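Local coordinates for hypothetical protein EF0006 (Enterococcus faecalis, PDB 2GMQ) that is of unknown biochemical function but is a plasmid-borne member of the PrgU-like family, consistent with a part in the enterococcal pheromone response, at residues Glu15-Glu20 with Asn65-Gly70; Lys21-Gln26 with Val37-Thr42. All coordinates share one frame; numbering follows the deposited sequence. Where two conformers were deposited one is given.

In the fold
Interactions 1 and 2 each pair strands within a different sheet, and the apolar faces of the two meet. Interaction 1, the more buried, pairs two parallel strands of a three-stranded sheet brought together from 45 residues apart; interaction 2, nested within the loop this closes, is a local antiparallel hairpin at the edge of a four-stranded sheet. They meet directly: Ile-18 CG2 packs 3.7 Å from Leu-23 CD2, and Ile-66 also touches Leu-23. Both rely on backbone hydrogen bonds, but their polar side chains differ, with a weak salt bridge and a water bridge in 15-20/65-70 against a lysine-to-carbonyl bond in 21-26/37-42. Each also reaches the second subunit.

Interaction 1 (Glu15-Glu20 with Asn65-Gly70); sequences EIAIQE and NIIKNG
Four backbone hydrogen bonds zip Ile-16 to Glu-20 onto Asn-65 and Ile-67 as a parallel beta ladder, pairing strand 15-19 with the middle strand of a three-stranded mixed sheet. Asn-65 N donates to Ile-16 O at 2.8 Å and its carbonyl takes Ile-18 N; two residues on, Ile-67 repeats the pattern between Ile-18 O and Glu-20 N. The last of these is the shortest, Glu-20 N to Ile-67 O at 2.7 Å, and nearly straight at 166°. All four donors stand above the carbonyl planes of their acceptors. The strand axes cross at -29°, so the ladder is twisted. Further polar links lie at the two ends. Glu-15, extended with CG anti to its backbone N, brings OE2 to 3.3 Å from Asn-65 CB, its carboxylate plane perpendicular to the amide; a water donates to OE2 and accepts from Asn-65 ND2. At the other end Glu-20 bends at chi2 (-93°) and runs alongside the extended Lys-68, ending in a long, weak salt bridge, Glu-20 OE1 to Lys-68 NZ 3.5 Å. Beside the pair, Glu-20 CB lies 3.7 Å from Ile-66 CG2. One face carries Ala-17, Gln-19, Asn-65 and Ile-67; Tyr-49 of the second subunit packs on Ala-17 and Asn-65. Outermost strand 15-19 also gives Ala-17 N and Gln-19 N to Asn-50 and Glu-46 of the second subunit, while Gln-19 NE2 is held by Asp-22 of both chains. The other face carries Ile-18 and Ile-66, packed on Leu-23 in the core. Between Ala-17 and Ile-67 the apolar contact is a single diagonal one, Ala-17 CB against Ile-67 CG1 at 4.0 Å.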
ATOM      1  N   GLU A  15      24.579  -2.036  14.817  1.00 34.01           N
ATOM      2  CA  GLU A  15      23.907  -1.681  13.576  1.00 33.42           C
ATOM      3  C   GLU A  15      22.626  -2.517  13.505  1.00 31.80           C
ATOM      4  O   GLU A  15      22.631  -3.725  13.922  1.00 31.97           O
ATOM      5  CB  GLU A  15      24.799  -2.001  12.372  1.00 35.32           C
ATOM      6  CG  GLU A  15      24.152  -1.524  11.085  1.00 35.56           C
ATOM      7  CD  GLU A  15      25.055  -1.596   9.850  1.00 41.67           C
ATOM      8  OE1 GLU A  15      26.280  -1.265   9.976  1.00 44.48           O
ATOM      9  OE2 GLU A  15      24.524  -1.904   8.736  1.00 35.09           O
ATOM     10  N   ILE A  16      21.545  -1.877  13.162  1.00 28.86           N
ATOM     11  CA  ILE A  16      20.328  -2.637  12.967  1.00 30.65           C
ATOM     12  C   ILE A  16      19.735  -2.223  11.618  1.00 31.32           C
ATOM     13  O   ILE A  16      19.749  -0.999  11.290  1.00 31.97           O
ATOM     14  CB  ILE A  16      19.309  -2.418  14.116  1.00 30.30           C
ATOM     15  CG1 ILE A  16      18.049  -3.260  13.793  1.00 32.11           C
ATOM     16  CG2 ILE A  16      18.800  -0.955  14.115  1.00 30.64           C
ATOM     17  CD1 ILE A  16      17.033  -3.455  14.963  1.00 32.75           C
ATOM     18  N   ALA A  17      19.287  -3.216  10.817  1.00 31.46           N
ATOM     19  CA  ALA A  17      18.680  -2.920   9.536  1.00 28.88           C
ATOM     20  C   ALA A  17      17.160  -2.771   9.805  1.00 30.30           C
ATOM     21  O   ALA A  17      16.580  -3.594  10.554  1.00 30.11           O
ATOM     22  CB  ALA A  17      18.917  -4.036   8.547  1.00 30.26           C
ATOM     23  N   ILE A  18      16.550  -1.740   9.230  1.00 29.07           N
ATOM     24  CA  ILE A  18      15.088  -1.665   9.232  1.00 30.86           C
ATOM     25  C   ILE A  18      14.600  -1.320   7.847  1.00 29.93           C
ATOM     26  O   ILE A  18      15.179  -0.409   7.171  1.00 29.99           O
ATOM     27  CB  ILE A  18      14.649  -0.598  10.267  1.00 30.33           C
ATOM     28  CG1 ILE A  18      15.280  -0.794  11.635  1.00 33.81           C
ATOM     29  CG2 ILE A  18      13.116  -0.478  10.300  1.00 30.87           C
ATOM     30  CD1 ILE A  18      14.820   0.175  12.712  1.00 34.92           C
ATOM     31  N   GLN A  19      13.629  -2.076   7.329  1.00 28.92           N
ATOM     32  CA  GLN A  19      13.020  -1.769   6.033  1.00 29.53           C
ATOM     33  C   GLN A  19      12.343  -0.414   6.069  1.00 29.26           C
ATOM     34  O   GLN A  19      11.694  -0.023   7.013  1.00 28.92           O
ATOM     35  CB  GLN A  19      12.069  -2.861   5.519  1.00 28.89           C
ATOM     36  CG  GLN A  19      11.021  -3.274   6.514  1.00 31.21           C
ATOM     37  CD  GLN A  19      10.136  -4.414   6.015  1.00 30.19           C
ATOM     38  OE1 GLN A  19      10.269  -4.902   4.872  1.00 30.63           O
ATOM     39  NE2 GLN A  19       9.093  -4.713   6.808  1.00 31.27           N
ATOM     40  N   GLU A  20      12.667   0.381   5.063  1.00 29.94           N
ATOM     41  CA  GLU A  20      12.151   1.725   4.973  1.00 31.93           C
ATOM     42  C   GLU A  20      10.616   1.801   5.169  1.00 29.40           C
ATOM     43  O   GLU A  20      10.098   2.804   5.703  1.00 32.81           O
ATOM     44  CB  GLU A  20      12.514   2.287   3.599  1.00 32.10           C
ATOM     45  CG  GLU A  20      12.251   3.746   3.483  1.00 35.30           C
ATOM     46  CD  GLU A  20      10.862   4.047   2.902  1.00 39.75           C
ATOM     47  OE1 GLU A  20      10.035   3.154   2.555  1.00 34.79           O
ATOM     48  OE2 GLU A  20      10.584   5.234   2.764  1.00 42.26           O
ATOM     49  N   ASN A  65      20.577   0.598   9.151  1.00 27.87           N
ATOM     50  CA  ASN A  65      20.743   0.216   7.733  1.00 29.76           C
ATOM     51  C   ASN A  65      19.346   0.195   7.080  1.00 29.56           C
ATOM     52  O   ASN A  65      18.569  -0.773   7.281  1.00 29.35           O
ATOM     53  CB  ASN A  65      21.449  -1.117   7.671  1.00 29.84           C
ATOM     54  CG  ASN A  65      21.862  -1.522   6.285  1.00 33.53           C
ATOM     55  OD1 ASN A  65      21.865  -0.710   5.343  1.00 39.32           O
ATOM     56  ND2 ASN A  65      22.266  -2.798   6.137  1.00 36.24           N
ATOM     57  N   ILE A  66      19.012   1.246   6.329  1.00 30.01           N
ATOM     58  CA  ILE A  66      17.685   1.363   5.741  1.00 31.80           C
ATOM     59  C   ILE A  66      17.587   0.514   4.494  1.00 32.01           C
ATOM     60  O   ILE A  66      18.435   0.615   3.602  1.00 29.56           O
ATOM     61  CB  ILE A  66      17.238   2.891   5.503  1.00 31.44           C
ATOM     62  CG1 ILE A  66      17.195   3.530   6.925  1.00 36.76           C
ATOM     63  CG2 ILE A  66      15.922   2.914   4.792  1.00 31.60           C
ATOM     64  CD1 ILE A  66      16.958   5.002   6.956  1.00 40.41           C
ATOM     65  N   ILE A  67      16.582  -0.353   4.472  1.00 29.68           N
ATOM     66  CA  ILE A  67      16.430  -1.324   3.372  1.00 31.94           C
ATOM     67  C   ILE A  67      15.198  -1.027   2.519  1.00 30.95           C
ATOM     68  O   ILE A  67      14.074  -0.880   3.074  1.00 30.66           O
ATOM     69  CB  ILE A  67      16.149  -2.817   4.003  1.00 31.95           C
ATOM     70  CG1 ILE A  67      17.175  -3.233   5.091  1.00 35.18           C
ATOM     71  CG2 ILE A  67      16.067  -3.831   2.839  1.00 34.34           C
ATOM     72  CD1 ILE A  67      18.660  -3.027   4.442  1.00 32.02           C
ATOM     73  N   LYS A  68      15.329  -1.065   1.180  1.00 30.53           N
ATOM     74  CA  LYS A  68      14.175  -0.824   0.305  1.00 31.83           C
ATOM     75  C   LYS A  68      14.540  -1.096  -1.124  1.00 31.90           C
ATOM     76  O   LYS A  68      15.641  -0.700  -1.570  1.00 30.86           O
ATOM     77  CB  LYS A  68      13.713   0.601   0.412  1.00 29.83           C
ATOM     78  CG  LYS A  68      12.641   0.967  -0.599  1.00 34.00           C
ATOM     79  CD  LYS A  68      12.082   2.280  -0.227  1.00 35.04           C
ATOM     80  CE  LYS A  68      10.966   2.613  -1.276  1.00 40.31           C
ATOM     81  NZ  LYS A  68      10.299   3.839  -0.854  1.00 45.45           N
ATOM     82  N   ASN A  69      13.618  -1.730  -1.850  1.00 33.42           N
ATOM     83  CA  ASN A  69      13.777  -1.884  -3.317  1.00 35.84           C
ATOM     84  C   ASN A  69      15.087  -2.572  -3.611  1.00 36.08           C
ATOM     85  O   ASN A  69      15.752  -2.253  -4.566  1.00 38.08           O
ATOM     86  CB  ASN A  69      13.685  -0.529  -4.019  1.00 34.12           C
ATOM     87  CG  ASN A  69      12.247   0.018  -4.066  1.00 38.79           C
ATOM     88  OD1 ASN A  69      11.277  -0.722  -3.811  1.00 42.97           O
ATOM     89  ND2 ASN A  69      12.100   1.293  -4.385  1.00 37.09           N
ATOM     90  N   GLY A  70      15.430  -3.531  -2.749  1.00 37.43           N
ATOM     91  CA  GLY A  70      16.640  -4.327  -2.896  1.00 37.42           C
ATOM     92  C   GLY A  70      17.926  -3.587  -2.683  1.00 36.02           C
ATOM     93  O   GLY A  70      18.986  -4.110  -2.978  1.00 37.37           O
TER
HETATM   94  O   HOH W   1      22.983  -4.005   8.582  1.00 27.67           O

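Interaction 2 (Lys21-Gln26 with Val37-Thr42); sequences KDLTLQ and VRLKNT
An antiparallel hairpin contact joins strand 23-27, an outermost strand of the four-stranded sheet, to strand 34-39 just before helix 41-50. Thr-24 and Arg-38 form the hydrogen-bonded pair: Thr-24 N points at Arg-38 O in the carbonyl plane, almost perfectly straight (2.8 Å, 178°), and Arg-38 N returns to Thr-24 O. Lys-40 N then extends the ladder to Asp-22 O at 2.8 Å. From the N-cap position of the helix, the Lys-40 side chain runs along the backbone of the 3-10 segment, crossing the Thr-24 side chain at about a right angle, with Lys-40 CG 3.8 Å from Thr-24 OG1. Lys-40 NZ finishes 2.7 Å from Lys-21 O and donates to it from above the carbonyl plane. The Asp-22 carboxylate instead pairs through OD2 with Arg-43, and its other oxygen is also bonded. On the inner face Leu-23 and Leu-39 lie side by side, Leu-23 CD2 3.7 Å from Leu-39 CD2. Leu-25 CG sits alongside Val-37 CG1 at 4.0 Å. Two non-hydrogen-bonded pairs, Leu-23 with Leu-39 and Leu-25 with Val-37, flank a hydrogen-bonded one; this alternation marks an antiparallel ladder, and since the two strands follow each other in the chain it is a beta hairpin.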
ATOM      1  N   LYS A  21       9.824   0.803   4.691  1.00 28.44           N
ATOM      2  CA  LYS A  21       8.381   0.872   4.770  1.00 28.82           C
ATOM      3  C   LYS A  21       7.864   0.856   6.197  1.00 29.09           C
ATOM      4  O   LYS A  21       6.671   1.083   6.414  1.00 29.29           O
ATOM      5  CB  LYS A  21       7.729  -0.262   3.953  1.00 28.09           C
ATOM      6  CG  LYS A  21       8.085  -1.682   4.332  1.00 28.37           C
ATOM      7  CD  LYS A  21       7.247  -2.752   3.692  1.00 33.20           C
ATOM      8  CE  LYS A  21       7.946  -3.467   2.552  1.00 34.56           C
ATOM      9  NZ  LYS A  21       7.096  -4.584   1.889  1.00 30.33           N
ATOM     10  N   ASP A  22       8.750   0.471   7.126  1.00 27.80           N
ATOM     11  CA  ASP A  22       8.391   0.474   8.566  1.00 26.63           C
ATOM     12  C   ASP A  22       8.741   1.765   9.307  1.00 27.24           C
ATOM     13  O   ASP A  22       8.577   1.796  10.553  1.00 27.38           O
ATOM     14  CB  ASP A  22       9.046  -0.720   9.267  1.00 26.31           C
ATOM     15  CG  ASP A  22       8.315  -2.017   9.014  1.00 23.20           C
ATOM     16  OD1 ASP A  22       7.119  -1.996   8.630  1.00 22.47           O
ATOM     17  OD2 ASP A  22       8.943  -3.083   9.196  1.00 25.72           O
ATOM     18  N   LEU A  23       9.183   2.810   8.559  1.00 25.38           N
ATOM     19  CA  LEU A  23       9.628   4.050   9.129  1.00 26.59           C
ATOM     20  C   LEU A  23       8.787   5.227   8.658  1.00 28.23           C
ATOM     21  O   LEU A  23       8.383   5.276   7.473  1.00 28.88           O
ATOM     22  CB  LEU A  23      11.090   4.324   8.749  1.00 26.96           C
ATOM     23  CG  LEU A  23      12.087   3.203   9.175  1.00 26.94           C
ATOM     24  CD1 LEU A  23      13.531   3.629   8.581  1.00 32.00           C
ATOM     25  CD2 LEU A  23      12.099   3.077  10.667  1.00 31.08           C
ATOM     26  N   THR A  24       8.507   6.142   9.588  1.00 26.33           N
ATOM     27  CA  THR A  24       7.989   7.443   9.244  1.00 26.91           C
ATOM     28  C   THR A  24       9.196   8.364   9.267  1.00 27.26           C
ATOM     29  O   THR A  24       9.743   8.609  10.326  1.00 28.56           O
ATOM     30  CB  THR A  24       6.885   7.853  10.234  1.00 29.53           C
ATOM     31  OG1 THR A  24       5.827   6.862  10.145  1.00 29.35           O
ATOM     32  CG2 THR A  24       6.345   9.217   9.899  1.00 30.55           C
ATOM     33  N   LEU A  25       9.501   8.940   8.109  1.00 27.43           N
ATOM     34  CA  LEU A  25      10.724   9.804   7.991  0.50 28.04           C
ATOM     35  C   LEU A  25      10.358  11.271   8.065  1.00 28.99           C
ATOM     36  O   LEU A  25       9.356  11.711   7.422  1.00 31.11           O
ATOM     37  CB  LEU A  25      11.483   9.499   6.696  0.50 29.20           C
ATOM     38  CG  LEU A  25      12.213   8.163   6.648  0.50 30.42           C
ATOM     39  CD1 LEU A  25      11.178   7.075   6.204  0.50 31.51           C
ATOM     40  CD2 LEU A  25      13.416   8.209   5.728  0.50 32.88           C
ATOM     41  N   GLN A  26      11.122  12.048   8.858  1.00 28.91           N
ATOM     42  CA  GLN A  26      10.824  13.445   9.039  1.00 29.32           C
ATOM     43  C   GLN A  26      11.967  14.197   8.301  1.00 29.14           C
ATOM     44  O   GLN A  26      13.090  14.149   8.770  1.00 25.07           O
ATOM     45  CB  GLN A  26      10.864  13.874  10.516  1.00 30.88           C
ATOM     46  CG  GLN A  26      10.505  15.381  10.622  1.00 36.77           C
ATOM     47  CD  GLN A  26      10.913  16.144  11.910  1.00 37.80           C
ATOM     48  OE1 GLN A  26      11.708  15.698  12.746  1.00 48.48           O
ATOM     49  NE2 GLN A  26      10.353  17.319  12.045  1.00 46.54           N
ATOM     50  N   VAL A  37      13.628   9.381  12.274  1.00 26.69           N
ATOM     51  CA  VAL A  37      12.752   8.344  11.725  1.00 27.08           C
ATOM     52  C   VAL A  37      12.048   7.751  12.974  1.00 26.46           C
ATOM     53  O   VAL A  37      12.657   7.673  14.102  1.00 27.14           O
ATOM     54  CB  VAL A  37      13.497   7.211  10.992  1.00 26.69           C
ATOM     55  CG1 VAL A  37      14.475   7.784   9.918  1.00 26.55           C
ATOM     56  CG2 VAL A  37      14.337   6.399  11.939  1.00 32.03           C
ATOM     57  N   ARG A  38      10.790   7.397  12.809  1.00 25.78           N
ATOM     58  CA  ARG A  38      10.051   6.813  13.869  1.00 27.16           C
ATOM     59  C   ARG A  38       9.489   5.512  13.383  1.00 26.89           C
ATOM     60  O   ARG A  38       8.926   5.464  12.309  1.00 28.37           O
ATOM     61  CB  ARG A  38       8.955   7.843  14.179  1.00 28.79           C
ATOM     62  CG  ARG A  38       7.848   7.419  15.018  1.00 30.53           C
ATOM     63  CD  ARG A  38       6.728   8.520  14.885  1.00 39.60           C
ATOM     64  NE  ARG A  38       5.511   7.969  15.442  1.00 42.53           N
ATOM     65  CZ  ARG A  38       4.824   8.499  16.464  1.00 46.80           C
ATOM     66  NH1 ARG A  38       5.238   9.644  17.033  1.00 43.39           N
ATOM     67  NH2 ARG A  38       3.728   7.875  16.915  1.00 47.60           N
ATOM     68  N   LEU A  39       9.554   4.438  14.186  1.00 27.17           N
ATOM     69  CA  LEU A  39       8.962   3.188  13.745  1.00 26.91           C
ATOM     70  C   LEU A  39       7.450   3.292  13.677  1.00 26.80           C
ATOM     71  O   LEU A  39       6.775   3.900  14.556  1.00 27.06           O
ATOM     72  CB  LEU A  39       9.295   2.015  14.724  1.00 27.61           C
ATOM     73  CG  LEU A  39      10.528   1.198  14.358  1.00 30.06           C
ATOM     74  CD1 LEU A  39      10.364   0.378  13.161  1.00 28.48           C
ATOM     75  CD2 LEU A  39      11.774   2.147  14.188  1.00 33.22           C
ATOM     76  N   LYS A  40       6.900   2.660  12.649  1.00 26.51           N
ATOM     77  CA  LYS A  40       5.456   2.554  12.528  0.50 25.58           C
ATOM     78  C   LYS A  40       4.854   1.703  13.654  1.00 25.49           C
ATOM     79  O   LYS A  40       5.544   0.871  14.280  1.00 23.84           O
ATOM     80  CB  LYS A  40       5.082   2.007  11.157  0.50 27.10           C
ATOM     81  CG  LYS A  40       5.005   3.121  10.100  0.50 26.88           C
ATOM     82  CD  LYS A  40       4.644   2.534   8.773  0.50 30.27           C
ATOM     83  CE  LYS A  40       4.448   3.610   7.716  0.50 26.97           C
ATOM     84  NZ  LYS A  40       4.937   3.127   6.406  0.50 27.57           N
ATOM     85  N   ASN A  41       3.563   1.896  13.918  1.00 23.37           N
ATOM     86  CA  ASN A  41       2.955   1.231  15.058  1.00 25.05           C
ATOM     87  C   ASN A  41       2.981  -0.295  14.981  1.00 24.67           C
ATOM     88  O   ASN A  41       3.279  -0.975  15.985  1.00 25.55           O
ATOM     89  CB  ASN A  41       1.491   1.688  15.297  1.00 26.55           C
ATOM     90  CG  ASN A  41       1.381   3.158  15.714  1.00 28.91           C
ATOM     91  OD1 ASN A  41       2.324   3.955  15.700  1.00 32.51           O
ATOM     92  ND2 ASN A  41       0.170   3.513  16.102  1.00 34.03           N
ATOM     93  N   THR A  42       2.672  -0.852  13.811  1.00 27.87           N
ATOM     94  CA  THR A  42       2.593  -2.345  13.699  1.00 27.62           C
ATOM     95  C   THR A  42       3.970  -2.988  13.935  1.00 26.24           C
ATOM     96  O   THR A  42       4.119  -3.893  14.751  1.00 24.08           O
ATOM     97  CB  THR A  42       2.061  -2.752  12.320  1.00 29.04           C
ATOM     98  OG1 THR A  42       0.747  -2.144  12.184  1.00 30.10           O
ATOM     99  CG2 THR A  42       1.796  -4.285  12.329  1.00 24.29           C
TER